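Local coordinates for DUF2235 domain-containing protein (Pseudomonas aeruginosa, PDB 4O5P), which probably hydrolyses membrane phospholipids as a type VI secretion effector, with a catalytic domain of the alpha/beta-hydrolase clan, at residues Leu605-Asp618 against Lys695-Val707. Numbering follows the deposited sequence.
Sequences LLLGGTVFLINEED and KRLSVLATAGRVV
Phe612 and Leu697 meet ring face to methyl: CD1 of Leu697 stands 3.6 Å from the centroid of the Phe612 ring, nearly on its normal, a CH-pi contact. CG2 of Thr610 lies toward the rim of the opposite face, so the ring is sandwiched, while CG2 of Val699 approaches its CE1 obliquely. The backbones pair antiparallel, with the register shifted by one at a classic beta bulge, where Leu700 and Ala701 both face Val611. Val611 O accepts from both amides, Leu700 N at 2.7 Å and Ala701 N at 3.0 Å. Leu700 runs alongside Val611, CD2 to CG1 4.0 Å, its first torsion (chi1 -170°) swinging CG away from the backbone N; its CD1 meets CD1 of Leu613. Beyond the strands, Arg696 grips Asp618 side-on: NE reaches the syn lone pair of OD2 at 2.7 Å, whereas NH2 meets OD1 from above the carboxylate plane at 3.0 Å. Asn615 caps the helix starting at Glu616, its OD1 accepting from Asp618 N, which probably helps to place that carboxylate. In the four-stranded antiparallel sheet, strand 609-614 lies between 294-299 and 697-702. Leu700 packs against Phe294 of strand 294-299 and Leu718 of strand 715-723, and helix 779-787 touches Phe612 and Thr702.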
ATOM      1  N   LEU A 605      -8.155 -16.783   8.355  1.00 21.98           N
ATOM      2  CA  LEU A 605      -7.538 -16.116   9.492  1.00 22.76           C
ATOM      3  C   LEU A 605      -6.014 -16.249   9.525  1.00 23.55           C
ATOM      4  O   LEU A 605      -5.364 -15.685  10.406  1.00 22.28           O
ATOM      5  CB  LEU A 605      -8.186 -16.594  10.793  1.00 21.42           C
ATOM      6  CG  LEU A 605      -9.656 -16.158  10.711  1.00 24.57           C
ATOM      7  CD1 LEU A 605     -10.640 -17.319  10.802  1.00 22.99           C
ATOM      8  CD2 LEU A 605      -9.973 -15.052  11.716  1.00 23.50           C
ATOM      9  N   LEU A 606      -5.455 -16.982   8.560  1.00 21.66           N
ATOM     10  CA  LEU A 606      -4.004 -17.111   8.421  1.00 23.92           C
ATOM     11  C   LEU A 606      -3.400 -15.885   7.732  1.00 25.10           C
ATOM     12  O   LEU A 606      -2.189 -15.628   7.843  1.00 21.14           O
ATOM     13  CB  LEU A 606      -3.642 -18.389   7.655  1.00 22.42           C
ATOM     14  CG  LEU A 606      -3.938 -19.737   8.332  1.00 26.83           C
ATOM     15  CD1 LEU A 606      -3.377 -20.895   7.521  1.00 24.87           C
ATOM     16  CD2 LEU A 606      -3.408 -19.782   9.763  1.00 29.13           C
ATOM     17  N   LEU A 607      -4.240 -15.126   7.025  1.00 23.26           N
ATOM     18  CA  LEU A 607      -3.791 -13.900   6.341  1.00 23.73           C
ATOM     19  C   LEU A 607      -3.366 -12.808   7.319  1.00 18.93           C
ATOM     20  O   LEU A 607      -2.736 -11.818   6.930  1.00 21.67           O
ATOM     21  CB  LEU A 607      -4.879 -13.354   5.396  1.00 22.28           C
ATOM     22  CG  LEU A 607      -5.171 -14.148   4.121  1.00 24.59           C
ATOM     23  CD1 LEU A 607      -6.245 -13.453   3.283  1.00 24.33           C
ATOM     24  CD2 LEU A 607      -3.903 -14.359   3.299  1.00 22.70           C
ATOM     25  N   GLY A 608      -3.729 -12.971   8.584  1.00 18.59           N
ATOM     26  CA  GLY A 608      -3.288 -12.058   9.619  1.00 18.55           C
ATOM     27  C   GLY A 608      -3.835 -10.647   9.514  1.00 22.15           C
ATOM     28  O   GLY A 608      -3.074  -9.666   9.598  1.00 22.03           O
ATOM     29  N   GLY A 609      -5.150 -10.524   9.367  1.00 19.31           N
ATOM     30  CA  GLY A 609      -5.744  -9.205   9.249  1.00 21.18           C
ATOM     31  C   GLY A 609      -7.131  -9.100   9.859  1.00 22.66           C
ATOM     32  O   GLY A 609      -7.735 -10.098  10.241  1.00 23.88           O
ATOM     33  N   THR A 610      -7.635  -7.875   9.941  1.00 16.61           N
ATOM     34  CA  THR A 610      -8.963  -7.620  10.461  1.00 16.69           C
ATOM     35  C   THR A 610      -9.920  -7.585   9.274  1.00 15.48           C
ATOM     36  O   THR A 610      -9.500  -7.273   8.150  1.00 15.74           O
ATOM     37  CB  THR A 610      -8.983  -6.273  11.189  1.00 16.65           C
ATOM     38  OG1 THR A 610      -8.211  -6.375  12.401  1.00 18.76           O
ATOM     39  CG2 THR A 610     -10.415  -5.818  11.511  1.00 16.34           C
ATOM     40  N   VAL A 611     -11.186  -7.923   9.518  1.00 15.64           N
ATOM     41  CA  VAL A 611     -12.252  -7.826   8.519  1.00 15.78           C
ATOM     42  C   VAL A 611     -13.493  -7.200   9.169  1.00 15.39           C
ATOM     43  O   VAL A 611     -13.881  -7.582  10.285  1.00 18.34           O
ATOM     44  CB  VAL A 611     -12.664  -9.208   7.967  1.00 16.20           C
ATOM     45  CG1 VAL A 611     -13.833  -9.048   7.006  1.00 18.96           C
ATOM     46  CG2 VAL A 611     -11.475  -9.943   7.299  1.00 19.19           C
ATOM     47  N   PHE A 612     -14.095  -6.241   8.466  1.00 15.46           N
ATOM     48  CA  PHE A 612     -15.277  -5.517   8.924  1.00 18.11           C
ATOM     49  C   PHE A 612     -16.481  -5.821   8.045  1.00 15.80           C
ATOM     50  O   PHE A 612     -16.330  -6.304   6.926  1.00 14.86           O
ATOM     51  CB  PHE A 612     -15.071  -4.005   8.786  1.00 16.37           C
ATOM     52  CG  PHE A 612     -13.944  -3.456   9.585  1.00 17.78           C
ATOM     53  CD1 PHE A 612     -14.066  -3.289  10.961  1.00 18.97           C
ATOM     54  CD2 PHE A 612     -12.768  -3.075   8.962  1.00 15.26           C
ATOM     55  CE1 PHE A 612     -13.022  -2.771  11.697  1.00 18.26           C
ATOM     56  CE2 PHE A 612     -11.727  -2.549   9.690  1.00 19.12           C
ATOM     57  CZ  PHE A 612     -11.857  -2.393  11.063  1.00 19.31           C
ATOM     58  N   LEU A 613     -17.661  -5.463   8.555  1.00 14.99           N
ATOM     59  CA  LEU A 613     -18.894  -5.323   7.778  1.00 18.28           C
ATOM     60  C   LEU A 613     -19.326  -3.854   7.819  1.00 18.36           C
ATOM     61  O   LEU A 613     -19.123  -3.180   8.830  1.00 16.15           O
ATOM     62  CB  LEU A 613     -20.012  -6.163   8.393  1.00 17.28           C
ATOM     63  CG  LEU A 613     -20.033  -7.657   8.095  1.00 18.00           C
ATOM     64  CD1 LEU A 613     -21.236  -8.318   8.754  1.00 20.00           C
ATOM     65  CD2 LEU A 613     -20.051  -7.857   6.606  1.00 20.44           C
ATOM     66  N   ILE A 614     -19.916  -3.349   6.740  1.00 17.90           N
ATOM     67  CA  ILE A 614     -20.421  -1.972   6.744  1.00 17.40           C
ATOM     68  C   ILE A 614     -21.925  -1.949   7.077  1.00 20.63           C
ATOM     69  O   ILE A 614     -22.602  -2.986   7.042  1.00 16.55           O
ATOM     70  CB  ILE A 614     -20.184  -1.270   5.402  1.00 23.09           C
ATOM     71  CG1 ILE A 614     -20.955  -1.980   4.286  1.00 20.29           C
ATOM     72  CG2 ILE A 614     -18.676  -1.205   5.072  1.00 19.36           C
ATOM     73  CD1 ILE A 614     -20.721  -1.376   2.927  1.00 23.49           C
ATOM     74  N   ASN A 615     -22.443  -0.766   7.388  1.00 16.80           N
ATOM     75  CA  ASN A 615     -23.812  -0.625   7.871  1.00 22.91           C
ATOM     76  C   ASN A 615     -24.802  -0.478   6.719  1.00 20.11           C
ATOM     77  O   ASN A 615     -24.546   0.281   5.794  1.00 18.05           O
ATOM     78  CB  ASN A 615     -23.902   0.599   8.793  1.00 22.44           C
ATOM     79  CG  ASN A 615     -25.299   0.834   9.321  1.00 21.98           C
ATOM     80  OD1 ASN A 615     -26.028   1.700   8.830  1.00 22.91           O
ATOM     81  ND2 ASN A 615     -25.684   0.060  10.328  1.00 24.00           N
ATOM     82  N   GLU A 616     -25.943  -1.169   6.790  1.00 21.35           N
ATOM     83  CA  GLU A 616     -26.898  -1.188   5.673  1.00 20.36           C
ATOM     84  C   GLU A 616     -27.524   0.175   5.408  1.00 20.87           C
ATOM     85  O   GLU A 616     -27.601   0.625   4.257  1.00 18.87           O
ATOM     86  CB  GLU A 616     -28.002  -2.225   5.904  1.00 22.24           C
ATOM     87  CG  GLU A 616     -27.497  -3.643   6.165  1.00 24.50           C
ATOM     88  CD  GLU A 616     -27.459  -3.980   7.648  1.00 26.88           C
ATOM     89  OE1 GLU A 616     -26.678  -3.337   8.387  1.00 21.10           O
ATOM     90  OE2 GLU A 616     -28.223  -4.884   8.070  1.00 26.54           O
ATOM     91  N   GLU A 617     -27.970   0.821   6.479  1.00 21.93           N
ATOM     92  CA  GLU A 617     -28.507   2.177   6.412  1.00 21.87           C
ATOM     93  C   GLU A 617     -27.503   3.151   5.787  1.00 21.40           C
ATOM     94  O   GLU A 617     -27.842   3.882   4.844  1.00 20.50           O
ATOM     95  CB  GLU A 617     -28.929   2.653   7.818  1.00 22.56           C
ATOM     96  CG  GLU A 617     -30.277   2.071   8.326  1.00 27.33           C
ATOM     97  CD  GLU A 617     -30.240   0.563   8.579  1.00 31.12           C
ATOM     98  OE1 GLU A 617     -29.308   0.084   9.268  1.00 30.61           O
ATOM     99  OE2 GLU A 617     -31.144  -0.155   8.093  1.00 30.62           O
ATOM    100  N   ASP A 618     -26.271   3.160   6.304  1.00 19.98           N
ATOM    101  CA  ASP A 618     -25.225   4.057   5.785  1.00 21.81           C
ATOM    102  C   ASP A 618     -24.891   3.776   4.318  1.00 17.16           C
ATOM    103  O   ASP A 618     -24.593   4.692   3.562  1.00 16.44           O
ATOM    104  CB  ASP A 618     -23.935   3.956   6.611  1.00 16.66           C
ATOM    105  CG  ASP A 618     -24.134   4.307   8.084  1.00 21.72           C
ATOM    106  OD1 ASP A 618     -25.223   4.792   8.474  1.00 22.98           O
ATOM    107  OD2 ASP A 618     -23.179   4.106   8.863  1.00 22.71           O
ATOM    108  N   LYS A 695     -16.545   6.023   7.915  1.00 17.28           N
ATOM    109  CA  LYS A 695     -17.836   5.359   7.943  1.00 21.15           C
ATOM    110  C   LYS A 695     -17.883   4.384   9.111  1.00 21.81           C
ATOM    111  O   LYS A 695     -16.841   3.997   9.667  1.00 19.22           O
ATOM    112  CB  LYS A 695     -18.106   4.641   6.623  1.00 23.41           C
ATOM    113  CG  LYS A 695     -17.152   3.496   6.348  1.00 19.71           C
ATOM    114  CD  LYS A 695     -17.480   2.810   5.019  1.00 20.62           C
ATOM    115  CE  LYS A 695     -17.247   3.733   3.828  1.00 23.12           C
ATOM    116  NZ  LYS A 695     -17.762   3.106   2.575  1.00 21.31           N
ATOM    117  N   ARG A 696     -19.095   4.002   9.487  1.00 17.41           N
ATOM    118  CA  ARG A 696     -19.299   3.085  10.588  1.00 18.45           C
ATOM    119  C   ARG A 696     -18.906   1.681  10.168  1.00 21.49           C
ATOM    120  O   ARG A 696     -19.186   1.251   9.039  1.00 18.87           O
ATOM    121  CB  ARG A 696     -20.762   3.120  11.054  1.00 21.27           C
ATOM    122  CG  ARG A 696     -21.211   4.496  11.564  1.00 21.90           C
ATOM    123  CD  ARG A 696     -22.481   4.386  12.395  1.00 26.70           C
ATOM    124  NE  ARG A 696     -23.645   4.154  11.551  1.00 22.15           N
ATOM    125  CZ  ARG A 696     -24.813   3.691  11.980  1.00 26.16           C
ATOM    126  NH1 ARG A 696     -24.994   3.382  13.261  1.00 24.43           N
ATOM    127  NH2 ARG A 696     -25.797   3.526  11.115  1.00 24.37           N
ATOM    128  N   LEU A 697     -18.242   0.973  11.076  1.00 17.15           N
ATOM    129  CA  LEU A 697     -17.791  -0.376  10.808  1.00 16.41           C
ATOM    130  C   LEU A 697     -18.113  -1.273  11.983  1.00 18.65           C
ATOM    131  O   LEU A 697     -18.188  -0.810  13.127  1.00 18.51           O
ATOM    132  CB  LEU A 697     -16.285  -0.404  10.566  1.00 18.46           C
ATOM    133  CG  LEU A 697     -15.699   0.395   9.409  1.00 18.40           C
ATOM    134  CD1 LEU A 697     -14.181   0.291   9.468  1.00 14.83           C
ATOM    135  CD2 LEU A 697     -16.216  -0.153   8.093  1.00 17.56           C
ATOM    136  N   SER A 698     -18.303  -2.556  11.684  1.00 18.24           N
ATOM    137  CA  SER A 698     -18.524  -3.573  12.700  1.00 20.28           C
ATOM    138  C   SER A 698     -17.416  -4.589  12.536  1.00 16.77           C
ATOM    139  O   SER A 698     -17.167  -5.043  11.418  1.00 19.01           O
ATOM    140  CB  SER A 698     -19.875  -4.248  12.479  1.00 16.11           C
ATOM    141  OG  SER A 698     -20.019  -5.400  13.284  1.00 20.82           O
ATOM    142  N   VAL A 699     -16.751  -4.962  13.626  1.00 17.79           N
ATOM    143  CA  VAL A 699     -15.654  -5.921  13.498  1.00 15.58           C
ATOM    144  C   VAL A 699     -16.231  -7.307  13.277  1.00 20.69           C
ATOM    145  O   VAL A 699     -17.015  -7.794  14.089  1.00 14.84           O
ATOM    146  CB  VAL A 699     -14.732  -5.944  14.732  1.00 20.81           C
ATOM    147  CG1 VAL A 699     -13.646  -6.984  14.538  1.00 16.90           C
ATOM    148  CG2 VAL A 699     -14.118  -4.567  14.973  1.00 14.41           C
ATOM    149  N   LEU A 700     -15.845  -7.938  12.173  1.00 18.78           N
ATOM    150  CA  LEU A 700     -16.325  -9.281  11.866  1.00 22.55           C
ATOM    151  C   LEU A 700     -15.290 -10.282  12.350  1.00 21.99           C
ATOM    152  O   LEU A 700     -15.625 -11.346  12.881  1.00 19.57           O
ATOM    153  CB  LEU A 700     -16.523  -9.427  10.355  1.00 19.38           C
ATOM    154  CG  LEU A 700     -17.226 -10.660   9.814  1.00 26.23           C
ATOM    155  CD1 LEU A 700     -18.639 -10.784  10.398  1.00 24.76           C
ATOM    156  CD2 LEU A 700     -17.263 -10.582   8.288  1.00 23.94           C
ATOM    157  N   ALA A 701     -14.022  -9.926  12.148  1.00 19.89           N
ATOM    158  CA  ALA A 701     -12.926 -10.800  12.546  1.00 18.58           C
ATOM    159  C   ALA A 701     -11.671  -9.981  12.840  1.00 22.16           C
ATOM    160  O   ALA A 701     -11.355  -9.030  12.128  1.00 17.58           O
ATOM    161  CB  ALA A 701     -12.650 -11.825  11.462  1.00 19.13           C
ATOM    162  N   THR A 702     -10.955 -10.355  13.891  1.00 19.73           N
ATOM    163  CA  THR A 702      -9.733  -9.657  14.256  1.00 19.51           C
ATOM    164  C   THR A 702      -8.970 -10.519  15.250  1.00 19.83           C
ATOM    165  O   THR A 702      -9.564 -11.402  15.886  1.00 21.18           O
ATOM    166  CB  THR A 702     -10.023  -8.283  14.884  1.00 19.64           C
ATOM    167  OG1 THR A 702      -8.804  -7.542  15.003  1.00 18.44           O
ATOM    168  CG2 THR A 702     -10.645  -8.433  16.251  1.00 15.47           C
ATOM    169  N   ALA A 703      -7.668 -10.274  15.356  1.00 19.47           N
ATOM    170  CA  ALA A 703      -6.793 -11.005  16.274  1.00 18.90           C
ATOM    171  C   ALA A 703      -6.911 -12.517  16.060  1.00 23.58           C
ATOM    172  O   ALA A 703      -6.760 -13.296  16.998  1.00 24.85           O
ATOM    173  CB  ALA A 703      -7.115 -10.640  17.705  1.00 20.32           C
ATOM    174  N   GLY A 704      -7.202 -12.909  14.819  1.00 22.59           N
ATOM    175  CA  GLY A 704      -7.305 -14.307  14.431  1.00 20.67           C
ATOM    176  C   GLY A 704      -8.605 -15.017  14.760  1.00 24.09           C
ATOM    177  O   GLY A 704      -8.733 -16.224  14.523  1.00 26.16           O
ATOM    178  N   ARG A 705      -9.583 -14.302  15.308  1.00 22.56           N
ATOM    179  CA  ARG A 705     -10.874 -14.946  15.533  1.00 23.82           C
ATOM    180  C   ARG A 705     -11.998 -14.269  14.777  1.00 22.13           C
ATOM    181  O   ARG A 705     -11.918 -13.089  14.440  1.00 19.72           O
ATOM    182  CB  ARG A 705     -11.213 -14.986  17.019  1.00 24.39           C
ATOM    183  CG  ARG A 705     -11.359 -13.633  17.704  1.00 24.29           C
ATOM    184  CD  ARG A 705     -11.177 -13.886  19.192  1.00 30.84           C
ATOM    185  NE  ARG A 705     -11.387 -12.744  20.058  1.00 28.14           N
ATOM    186  CZ  ARG A 705     -10.455 -12.255  20.871  1.00 31.79           C
ATOM    187  NH1 ARG A 705      -9.241 -12.793  20.904  1.00 27.62           N
ATOM    188  NH2 ARG A 705     -10.735 -11.220  21.650  1.00 30.85           N
ATOM    189  N   VAL A 706     -13.048 -15.025  14.508  1.00 24.07           N
ATOM    190  CA  VAL A 706     -14.269 -14.419  14.027  1.00 21.84           C
ATOM    191  C   VAL A 706     -15.075 -14.122  15.273  1.00 27.72           C
ATOM    192  O   VAL A 706     -15.307 -15.018  16.090  1.00 27.02           O
ATOM    193  CB  VAL A 706     -15.057 -15.354  13.114  1.00 22.88           C
ATOM    194  CG1 VAL A 706     -16.304 -14.642  12.601  1.00 18.82           C
ATOM    195  CG2 VAL A 706     -14.189 -15.799  11.962  1.00 23.57           C
ATOM    196  N   VAL A 707     -15.481 -12.864  15.429  1.00 21.17           N
ATOM    197  CA  VAL A 707     -16.211 -12.453  16.615  1.00 25.12           C
ATOM    198  C   VAL A 707     -17.492 -13.269  16.768  1.00 28.13           C
ATOM    199  O   VAL A 707     -18.317 -13.331  15.850  1.00 26.77           O
ATOM    200  CB  VAL A 707     -16.562 -10.966  16.563  1.00 25.96           C
ATOM    201  CG1 VAL A 707     -17.472 -10.588  17.719  1.00 20.81           C
ATOM    202  CG2 VAL A 707     -15.290 -10.125  16.568  1.00 23.76           C
TER
HETATM  203  O   HOH W   1     -21.137   1.624   7.161  1.00 22.80           O
HETATM  204  O   HOH W   2     -21.079   4.934   7.892  1.00 27.31           O